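Local coordinates for DUF2235 domain-containing protein (PDB 4O5P), which is the type VI secretion phospholipase effector Tle1, which probably hydrolyses membrane phospholipids with an alpha/beta-hydrolase catalytic domain, at residues 243-246 with 247-251; 780-783 with 784-787. All blocks are in the same frame, centred on the assembly; numbering follows the deposited sequence.

Contact 1: residues 243-246 with 247-251; sequences ARAF and ANWLQ
F246 and L250, one helical turn apart on helix 238-254, run side by side and point the same way. CE1 of the F246 ring lies 4.0 Å from CD2 of L250, the methyl coming in obliquely. Both side chains carry CG anti to the backbone N (chi1 168° for F246), which leans them along the same flank of the helix, and both rest on L231 of strand 225-236, with F246 also reaching I233 of that strand and L150 of helix 139-162. Their backbones are joined by L250 N donating to F246 O at 2.8 Å, and the same carbonyl oxygen sits 3.2 Å from CB of L250.

A247, next along the helix after F246, brings only a methyl group. A247 CB lies 3.6 Å from A243 O and equally far from R244 O, while A247 N donates to A243 O at 2.9 Å; outward, the methyl meets I274 of strand 270-280. On another flank A245 and W249 repeat the one-turn spacing. W249 N bonds to A245 O almost straight, with an N-H...O angle of 179°, and the indole lays one face over that oxygen, its CG 3.3 Å from A245 O. R199 makes a cation-pi contact with the same indole, and I146 of helix 139-162 touches both A245 and W249.

The polar ends turn elsewhere: the R244 guanidinium is taken up by the backbone oxygens of D347, S348 and M306, and N248 ND2 by those of R307 and T305. Chemically, then, this helix turns alanine methyls and the larger F246, W249 and L250 toward the central sheet and helix 139-162, while its buried arginine has its three donor nitrogens met by carbonyl oxygens, which would be expected to ease the cost of burying its charge.

Contact 2: residues 780-783 with 784-787; sequences GDKV and EQIG
K782 and Q785 lie side by side on the short helix 779-787, joined at their ends by a water. The lysine NZ donates to this water at 2.8 Å, and the water in turn donates to Q785 OE1 at 2.6 Å. The glutamine reaches it because its chain is extended from a CG anti to the backbone N (chi1 175°), whereas K782 bends at chi2 (-67°). Their direct approach is looser, K782 CD standing 4.1 Å from Q785 OE1. The ammonium has a second acceptor in N771 O, so this polar end is tied to helix 767-772.

Packing is closer around I786, the buried residue of the contact. Its CG1 comes within 3.1 Å of K782 O, the same oxygen that accepts I786 N at 2.9 Å, and its side chain continues onto L772 and onto V699 and T702 of strand 697-702. V783 touches T702 too.

E784 belongs to the solvent side: its chain bends at chi2, and its CB stays near the backbone, 3.4 Å from G780 O; G787, at the end of the helix, is likewise exposed. Four successive i to i+4 bonds, from E784 N to G780 O through to G787 N to V783 O, make this a short amphipathic alpha-helix, one side packed on an antiparallel sheet and another open to solvent, in the C-terminal domain of the Tle1-like family.

Overall arrangement
Contact 1 comes first along the chain, in helix 238-254, and contact 2 lies more than 500 residues later, in helix 779-787. Their centres are 21 Å apart and their nearest atoms about 13 Å, so they do not touch. The first helix packs on the mixed central sheet, directly after strand 225-236, where G235, S237 and G239 fit a nucleophile elbow and S237, H379 and D281 a possible catalytic triad. The second packs on strand 697-702 of the separate four-stranded antiparallel sheet, which also includes strand 294-299. Contact 1 is thus buried in what is probably the hydrolase core, and contact 2 lies at the surface of the C-terminal region.

Contact 1: residues 243-246 with 247-251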
loop_
_atom_site.group_PDB
_atom_site.type_symbol
_atom_site.label_atom_id
_atom_site.label_comp_id
_atom_site.label_asym_id
_atom_site.label_seq_id
_atom_site.Cartn_x
_atom_site.Cartn_y
_atom_site.Cartn_z
ATOM N N ALA A 243 6.538 4.996 0.981
ATOM C CA ALA A 243 7.893 4.981 1.557
ATOM C C ALA A 243 8.945 4.884 0.467
ATOM O O ALA A 243 10.000 5.530 0.536
ATOM C CB ALA A 243 8.050 3.858 2.529
ATOM N N ARG A 244 8.671 4.070 -0.535
ATOM C CA ARG A 244 9.638 3.881 -1.614
ATOM C C ARG A 244 9.795 5.137 -2.465
ATOM O O ARG A 244 10.922 5.566 -2.777
ATOM C CB ARG A 244 9.245 2.648 -2.437
ATOM C CG ARG A 244 9.353 1.387 -1.575
ATOM C CD ARG A 244 8.665 0.152 -2.175
ATOM N NE ARG A 244 9.331 -0.379 -3.364
ATOM C CZ ARG A 244 9.101 -1.596 -3.842
ATOM N NH1 ARG A 244 8.257 -2.391 -3.202
ATOM N NH2 ARG A 244 9.711 -2.025 -4.943
ATOM N N ALA A 245 8.665 5.751 -2.810
ATOM C CA ALA A 245 8.723 7.030 -3.509
ATOM C C ALA A 245 9.421 8.086 -2.645
ATOM O O ALA A 245 10.254 8.836 -3.135
ATOM C CB ALA A 245 7.317 7.484 -3.917
ATOM N N PHE A 246 9.093 8.128 -1.355
ATOM C CA PHE A 246 9.758 9.005 -0.387
ATOM C C PHE A 246 11.282 8.846 -0.436
ATOM O O PHE A 246 12.016 9.823 -0.561
ATOM C CB PHE A 246 9.220 8.701 1.018
ATOM C CG PHE A 246 10.001 9.330 2.147
ATOM C CD1 PHE A 246 11.076 8.654 2.735
ATOM C CD2 PHE A 246 9.632 10.565 2.654
ATOM C CE1 PHE A 246 11.778 9.219 3.779
ATOM C CE2 PHE A 246 10.330 11.141 3.708
ATOM C CZ PHE A 246 11.412 10.468 4.273
ATOM N N ALA A 247 11.756 7.611 -0.349
ATOM C CA ALA A 247 13.190 7.334 -0.403
ATOM C C ALA A 247 13.819 7.892 -1.679
ATOM O O ALA A 247 14.869 8.557 -1.615
ATOM C CB ALA A 247 13.455 5.837 -0.276
ATOM N N ASN A 248 13.188 7.638 -2.829
ATOM C CA ASN A 248 13.691 8.219 -4.086
ATOM C C ASN A 248 13.661 9.755 -4.186
ATOM O O ASN A 248 14.647 10.379 -4.605
ATOM C CB ASN A 248 12.994 7.596 -5.302
ATOM C CG ASN A 248 13.554 6.228 -5.644
ATOM O OD1 ASN A 248 14.770 6.057 -5.751
ATOM N ND2 ASN A 248 12.676 5.236 -5.769
ATOM N N TRP A 249 12.536 10.369 -3.835
ATOM C CA TRP A 249 12.448 11.835 -3.822
ATOM C C TRP A 249 13.448 12.467 -2.835
ATOM O O TRP A 249 13.982 13.565 -3.059
ATOM C CB TRP A 249 11.011 12.287 -3.509
ATOM C CG TRP A 249 10.008 11.850 -4.548
ATOM C CD1 TRP A 249 10.256 11.104 -5.680
ATOM C CD2 TRP A 249 8.596 12.128 -4.558
ATOM N NE1 TRP A 249 9.086 10.911 -6.380
ATOM C CE2 TRP A 249 8.054 11.520 -5.714
ATOM C CE3 TRP A 249 7.740 12.834 -3.706
ATOM C CZ2 TRP A 249 6.695 11.603 -6.039
ATOM C CZ3 TRP A 249 6.385 12.916 -4.030
ATOM C CH2 TRP A 249 5.878 12.293 -5.182
ATOM N N LEU A 250 13.726 11.762 -1.748
ATOM C CA LEU A 250 14.659 12.270 -0.764
ATOM C C LEU A 250 16.068 12.191 -1.341
ATOM O O LEU A 250 16.867 13.134 -1.208
ATOM C CB LEU A 250 14.539 11.496 0.539
ATOM C CG LEU A 250 15.509 11.893 1.652
ATOM C CD1 LEU A 250 15.346 13.376 2.012
ATOM C CD2 LEU A 250 15.276 11.016 2.866
ATOM N N GLN A 251 16.361 11.076 -2.002
ATOM C CA GLN A 251 17.675 10.906 -2.608
ATOM C C GLN A 251 17.923 11.976 -3.657
ATOM O O GLN A 251 19.004 12.578 -3.690
ATOM C CB GLN A 251 17.822 9.529 -3.243
ATOM C CG GLN A 251 19.223 9.266 -3.735
ATOM C CD GLN A 251 19.338 7.980 -4.522
ATOM O OE1 GLN A 251 18.373 7.527 -5.153
ATOM N NE2 GLN A 251 20.528 7.383 -4.497
#

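Contact 2: residues 780-783 with 784-787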
loop_
_atom_site.group_PDB
_atom_site.type_symbol
_atom_site.label_atom_id
_atom_site.label_comp_id
_atom_site.label_asym_id
_atom_site.label_seq_id
_atom_site.Cartn_x
_atom_site.Cartn_y
_atom_site.Cartn_z
ATOM N N GLY A 780 6.312 -1.169 -17.652
ATOM C CA GLY A 780 6.953 0.096 -17.316
ATOM C C GLY A 780 7.520 0.799 -18.542
ATOM O O GLY A 780 7.453 2.036 -18.674
ATOM N N ASP A 781 8.075 -0.005 -19.439
ATOM C CA ASP A 781 8.638 0.468 -20.704
ATOM C C ASP A 781 7.562 1.079 -21.618
ATOM O O ASP A 781 7.755 2.167 -22.184
ATOM C CB ASP A 781 9.303 -0.700 -21.442
ATOM C CG ASP A 781 10.503 -1.284 -20.701
ATOM O OD1 ASP A 781 10.766 -0.929 -19.527
ATOM O OD2 ASP A 781 11.182 -2.141 -21.311
ATOM N N LYS A 782 6.444 0.362 -21.780
ATOM C CA LYS A 782 5.293 0.854 -22.547
ATOM C C LYS A 782 4.657 2.102 -21.924
ATOM O O LYS A 782 4.235 3.021 -22.638
ATOM C CB LYS A 782 4.218 -0.245 -22.678
ATOM C CG LYS A 782 4.652 -1.481 -23.463
ATOM C CD LYS A 782 4.882 -1.171 -24.950
ATOM C CE LYS A 782 5.346 -2.417 -25.706
ATOM N NZ LYS A 782 5.414 -2.197 -27.171
ATOM N N VAL A 783 4.561 2.129 -20.595
ATOM C CA VAL A 783 3.976 3.273 -19.906
ATOM C C VAL A 783 4.852 4.498 -20.168
ATOM O O VAL A 783 4.345 5.574 -20.523
ATOM C CB VAL A 783 3.807 3.023 -18.383
ATOM C CG1 VAL A 783 3.632 4.340 -17.640
ATOM C CG2 VAL A 783 2.615 2.091 -18.105
ATOM N N GLU A 784 6.166 4.323 -20.031
ATOM C CA GLU A 784 7.116 5.409 -20.336
ATOM C C GLU A 784 6.964 5.868 -21.785
ATOM O O GLU A 784 6.853 7.067 -22.056
ATOM C CB GLU A 784 8.558 4.955 -20.083
ATOM C CG GLU A 784 9.556 6.078 -19.775
ATOM C CD GLU A 784 9.945 6.900 -20.995
ATOM O OE1 GLU A 784 10.510 8.012 -20.818
ATOM O OE2 GLU A 784 9.700 6.434 -22.133
ATOM N N GLN A 785 6.955 4.913 -22.711
ATOM C CA GLN A 785 6.881 5.223 -24.137
ATOM C C GLN A 785 5.621 6.007 -24.492
ATOM O O GLN A 785 5.652 6.952 -25.303
ATOM C CB GLN A 785 6.959 3.933 -24.964
ATOM C CG GLN A 785 6.776 4.154 -26.468
ATOM C CD GLN A 785 6.969 2.895 -27.280
ATOM O OE1 GLN A 785 7.135 1.796 -26.731
ATOM N NE2 GLN A 785 6.951 3.042 -28.598
ATOM N N ILE A 786 4.506 5.631 -23.875
ATOM C CA ILE A 786 3.254 6.314 -24.155
ATOM C C ILE A 786 3.315 7.718 -23.575
ATOM O O ILE A 786 2.904 8.683 -24.225
ATOM C CB ILE A 786 2.061 5.541 -23.586
ATOM C CG1 ILE A 786 1.937 4.191 -24.284
ATOM C CG2 ILE A 786 0.776 6.334 -23.739
ATOM C CD1 ILE A 786 0.998 3.241 -23.579
ATOM N N GLY A 787 3.844 7.837 -22.357
ATOM C CA GLY A 787 3.933 9.130 -21.701
ATOM C C GLY A 787 4.775 10.126 -22.479
ATOM O O GLY A 787 4.609 11.335 -22.330
HETATM O O HOH W 1 7.370 -0.418 -28.012
#